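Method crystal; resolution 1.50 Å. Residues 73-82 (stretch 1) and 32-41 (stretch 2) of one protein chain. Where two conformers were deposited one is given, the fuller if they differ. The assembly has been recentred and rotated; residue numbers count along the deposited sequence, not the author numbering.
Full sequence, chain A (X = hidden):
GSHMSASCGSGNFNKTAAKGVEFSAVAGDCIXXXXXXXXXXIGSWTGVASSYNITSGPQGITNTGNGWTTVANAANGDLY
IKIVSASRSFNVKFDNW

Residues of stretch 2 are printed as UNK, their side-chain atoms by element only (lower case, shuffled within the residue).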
# COMPACT_ATOMS: atom_id res chain seq x y z
N ASN A 73 8.99 4.23 -9.68
CA ASN A 73 10.05 4.69 -8.80
C ASN A 73 9.94 4.15 -7.38
O ASN A 73 10.52 4.72 -6.45
CB ASN A 73 10.17 6.23 -8.78
CG ASN A 73 10.24 6.83 -10.18
OD1 ASN A 73 10.93 6.31 -11.06
ND2 ASN A 73 9.53 7.93 -10.38
N ALA A 74 9.23 3.05 -7.16
CA ALA A 74 9.29 2.34 -5.88
C ALA A 74 10.46 1.36 -5.92
O ALA A 74 10.63 0.62 -6.90
CB ALA A 74 7.98 1.61 -5.62
N ALA A 75 11.26 1.35 -4.86
CA ALA A 75 12.45 0.51 -4.79
C ALA A 75 12.09 -0.97 -4.81
O ALA A 75 10.99 -1.37 -4.42
CB ALA A 75 13.22 0.82 -3.50
N ASN A 76 13.01 -1.79 -5.30
CA ASN A 76 12.93 -3.22 -5.04
C ASN A 76 13.30 -3.48 -3.58
O ASN A 76 13.92 -2.64 -2.91
CB ASN A 76 13.83 -4.01 -5.97
CG ASN A 76 13.36 -3.98 -7.42
OD1 ASN A 76 12.16 -3.89 -7.69
ND2 ASN A 76 14.29 -4.04 -8.37
N GLY A 77 12.95 -4.66 -3.10
CA GLY A 77 13.17 -4.99 -1.69
C GLY A 77 11.94 -4.79 -0.83
O GLY A 77 10.80 -4.73 -1.31
N ASP A 78 12.18 -4.66 0.48
CA ASP A 78 11.08 -4.48 1.42
C ASP A 78 10.61 -3.04 1.38
O ASP A 78 11.41 -2.11 1.57
CB ASP A 78 11.52 -4.77 2.85
CG ASP A 78 11.77 -6.24 3.12
OD1 ASP A 78 11.22 -7.10 2.42
OD2 ASP A 78 12.49 -6.52 4.11
N LEU A 79 9.31 -2.85 1.18
CA LEU A 79 8.69 -1.54 1.17
C LEU A 79 7.72 -1.46 2.33
O LEU A 79 7.09 -2.46 2.67
CB LEU A 79 7.86 -1.37 -0.12
CG LEU A 79 8.69 -1.32 -1.41
CD1 LEU A 79 7.71 -1.33 -2.57
CD2 LEU A 79 9.59 -0.12 -1.49
N TYR A 80 7.58 -0.28 2.92
CA TYR A 80 6.60 -0.03 3.98
C TYR A 80 5.62 1.03 3.48
O TYR A 80 6.01 2.16 3.18
CB TYR A 80 7.32 0.34 5.30
CG TYR A 80 8.17 -0.84 5.75
CD1 TYR A 80 7.59 -1.92 6.46
CD2 TYR A 80 9.48 -0.99 5.30
CE1 TYR A 80 8.33 -3.01 6.79
CE2 TYR A 80 10.22 -2.12 5.63
CZ TYR A 80 9.65 -3.11 6.38
OH TYR A 80 10.43 -4.21 6.68
N ILE A 81 4.36 0.64 3.37
CA ILE A 81 3.32 1.43 2.71
C ILE A 81 2.26 1.80 3.75
O ILE A 81 1.54 0.92 4.27
CB ILE A 81 2.73 0.66 1.53
CG1 ILE A 81 3.91 0.20 0.63
CG2 ILE A 81 1.74 1.54 0.77
CD1 ILE A 81 3.51 -0.47 -0.67
N LYS A 82 2.16 3.10 4.07
CA LYS A 82 1.14 3.60 5.00
C LYS A 82 -0.13 3.93 4.22
O LYS A 82 -0.08 4.63 3.19
CB LYS A 82 1.62 4.86 5.73
CG LYS A 82 0.55 5.36 6.71
CD LYS A 82 1.10 6.33 7.73
CE LYS A 82 -0.01 6.69 8.74
NZ LYS A 82 0.41 7.86 9.52
N UNK A 32 3.85 -4.09 5.15
CA UNK A 32 5.13 -4.51 4.59
C UNK A 32 4.85 -5.26 3.29
O UNK A 32 3.98 -6.15 3.25
c UNK A 32 9.18 -7.46 5.50
c UNK A 32 5.84 -5.46 5.55
n UNK A 32 9.83 -8.28 6.59
c UNK A 32 7.83 -6.99 6.00
c UNK A 32 7.21 -5.95 5.05
N UNK A 33 5.60 -4.93 2.23
CA UNK A 33 5.49 -5.67 0.97
C UNK A 33 6.88 -5.76 0.35
O UNK A 33 7.51 -4.72 0.12
c UNK A 33 4.79 -5.82 -3.77
o UNK A 33 4.08 -7.82 -4.94
c UNK A 33 4.42 -5.69 -1.33
c UNK A 33 4.55 -4.96 -0.02
c UNK A 33 4.23 -7.09 -3.78
c UNK A 33 3.76 -7.65 -2.59
c UNK A 33 3.85 -6.95 -1.39
c UNK A 33 4.89 -5.13 -2.54
N UNK A 34 7.32 -6.98 0.01
CA UNK A 34 8.58 -7.15 -0.69
C UNK A 34 8.33 -7.17 -2.21
O UNK A 34 7.62 -8.04 -2.71
o UNK A 34 10.72 -9.11 -2.02
c UNK A 34 10.63 -8.59 -0.90
c UNK A 34 9.29 -8.43 -0.24
n UNK A 34 11.70 -8.16 -0.22
N UNK A 35 8.93 -6.19 -2.93
CA UNK A 35 8.91 -6.13 -4.40
C UNK A 35 10.21 -6.68 -4.94
O UNK A 35 11.28 -6.07 -4.78
c UNK A 35 8.14 -3.42 -7.05
n UNK A 35 10.13 -1.99 -7.71
c UNK A 35 8.79 -4.64 -6.42
c UNK A 35 8.67 -4.70 -4.90
c UNK A 35 8.94 -2.13 -6.80
N UNK A 36 10.13 -7.83 -5.59
CA UNK A 36 11.34 -8.51 -6.06
C UNK A 36 11.92 -7.85 -7.32
O UNK A 36 13.14 -7.87 -7.50
c UNK A 36 11.04 -10.00 -6.28
o UNK A 36 10.03 -10.14 -7.25
N UNK A 37 11.09 -7.25 -8.16
CA UNK A 37 11.50 -6.72 -9.45
C UNK A 37 10.34 -5.93 -10.04
O UNK A 37 9.23 -5.95 -9.52
o UNK A 37 10.80 -8.58 -10.85
c UNK A 37 11.92 -7.83 -10.43
N UNK A 38 10.61 -5.23 -11.14
CA UNK A 38 9.53 -4.62 -11.87
C UNK A 38 8.97 -3.37 -11.20
O UNK A 38 9.64 -2.68 -10.42
N UNK A 39 7.70 -3.11 -11.50
CA UNK A 39 7.02 -1.88 -11.10
C UNK A 39 5.86 -2.21 -10.17
O UNK A 39 5.03 -3.07 -10.49
o UNK A 39 7.61 -0.78 -13.16
c UNK A 39 5.81 0.18 -11.87
c UNK A 39 6.50 -1.10 -12.31
N UNK A 40 5.82 -1.53 -9.02
CA UNK A 40 4.76 -1.76 -8.02
C UNK A 40 3.38 -1.38 -8.57
O UNK A 40 3.23 -0.37 -9.27
c UNK A 40 4.01 -0.97 -5.65
c UNK A 40 5.05 -0.93 -6.76
c UNK A 40 4.09 -2.35 -4.96
c UNK A 40 4.26 0.14 -4.61
N UNK A 41 2.37 -2.17 -8.22
CA UNK A 41 0.97 -1.94 -8.59
C UNK A 41 0.11 -2.11 -7.33
O UNK A 41 0.33 -3.05 -6.55
n UNK A 41 2.80 -2.10 -12.46
o UNK A 41 0.68 -1.44 -12.04
c UNK A 41 0.53 -3.00 -9.63
c UNK A 41 1.65 -2.17 -11.79
c UNK A 41 1.54 -3.27 -10.74
O HOH W 1 12.57 -8.77 5.79
O HOH W 2 10.81 -6.54 8.51
O HOH W 3 13.63 -4.70 -11.46
O HOH W 4 12.50 -2.40 -10.82
O HOH W 5 7.92 0.61 -8.85

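Position 32 carries four carbons in a row ending in a nitrogen. The chain is fully extended, and it runs along the face of the sheet that holds Asp 78 and Tyr 80. Its second carbon lies obliquely beside the Tyr 80 ring. This is Lys 32. Lys 32 CG is 3.6 Å from Tyr 80 CE1. Lys 32 NZ stays 4.0 Å from Asp 78 OD2, beyond a salt bridge. Water 1 closes that gap, accepting from NZ and donating to OD2. Water 2 links NZ to Tyr 80 OH.

Position 33 has one carbon, then a ring of six carbons bearing one oxygen. The side chain keeps about 4.5 Å from stretch 1, while the backbone N and O bond to Leu 79. That is Tyr 33. It is paired with Leu 79, and both side chains lie on the same face. The backbone bonds are reciprocal: Tyr 33 N to Leu 79 O is 2.9 Å, and Leu 79 N to Tyr 33 O is 2.8 Å. The hydroxyl is hydrogen-bonded elsewhere in the structure.

Position 34 has two carbons, the second carrying one oxygen and one nitrogen. That makes it an amide, and the nitrogen lies near the Asp 78 carboxylate. This is Asn 34. Asn 34 ND2 donates to Asp 78 OD1 at 2.9 Å, nearly straight at 174°. Asp 78 and Asn 34 form a non-hydrogen-bonded pair in the register, and their side chains are hydrogen-bonded to each other.

Position 35 again shows four carbons in a row ending in nitrogen, but here the chain bends near its end. The nitrogen reaches the loop before the strand of stretch 1. This is Lys 35. Lys 35 NZ donates to Ala 74 O and to Asn 76 OD1, both at 2.8 Å. Lys 35 NZ also donates to the backbone O of position 38, in its own stretch, at 2.8 Å. The last two chi angles, both p, give the bend. The backbone pairs with Gly 77: Lys 35 N to Gly 77 O is 2.9 Å, and Gly 77 N to Lys 35 O is 2.8 Å.

Position 36 has one carbon and one oxygen, and its CA-to-CB bond points away from stretch 1. It is Ser 36.

Position 37 has the same two atoms, and its CA-to-CB bond also points away from stretch 1. It is Ser 37. Ser 37 CA is 3.4 Å from Asn 76 OD1.

Position 38 has no side-chain atoms and a positive phi. It is Gly 38. Water 3 joins its N to Asn 76 ND2.

Position 39 has one carbon carrying an oxygen and a carbon. It is Thr 39, and it makes no contact with stretch 1.

Position 40 has four carbons, forked at the second, amid apolar side chains. It is Leu 40. Leu 40 CB is 4.0 Å from Ala 74 CB, and Leu 40 CD2 is 4.1 Å from Ile 81 CD1.

Position 41 has three carbons, the third carrying oxygen and nitrogen. It is Gln 41, out of reach of stretch 1. Gln 41 NE2 donates to Thr 39 O at 3.1 Å.

The contact is an antiparallel strand pair. Backbone bonds set the register, Lys 35 ties the two loops together, and Leu 40 packs against Ala 74, Leu 79 and Ile 81.

Stretch 2, residues 32-41: KYNKSSGTLQ
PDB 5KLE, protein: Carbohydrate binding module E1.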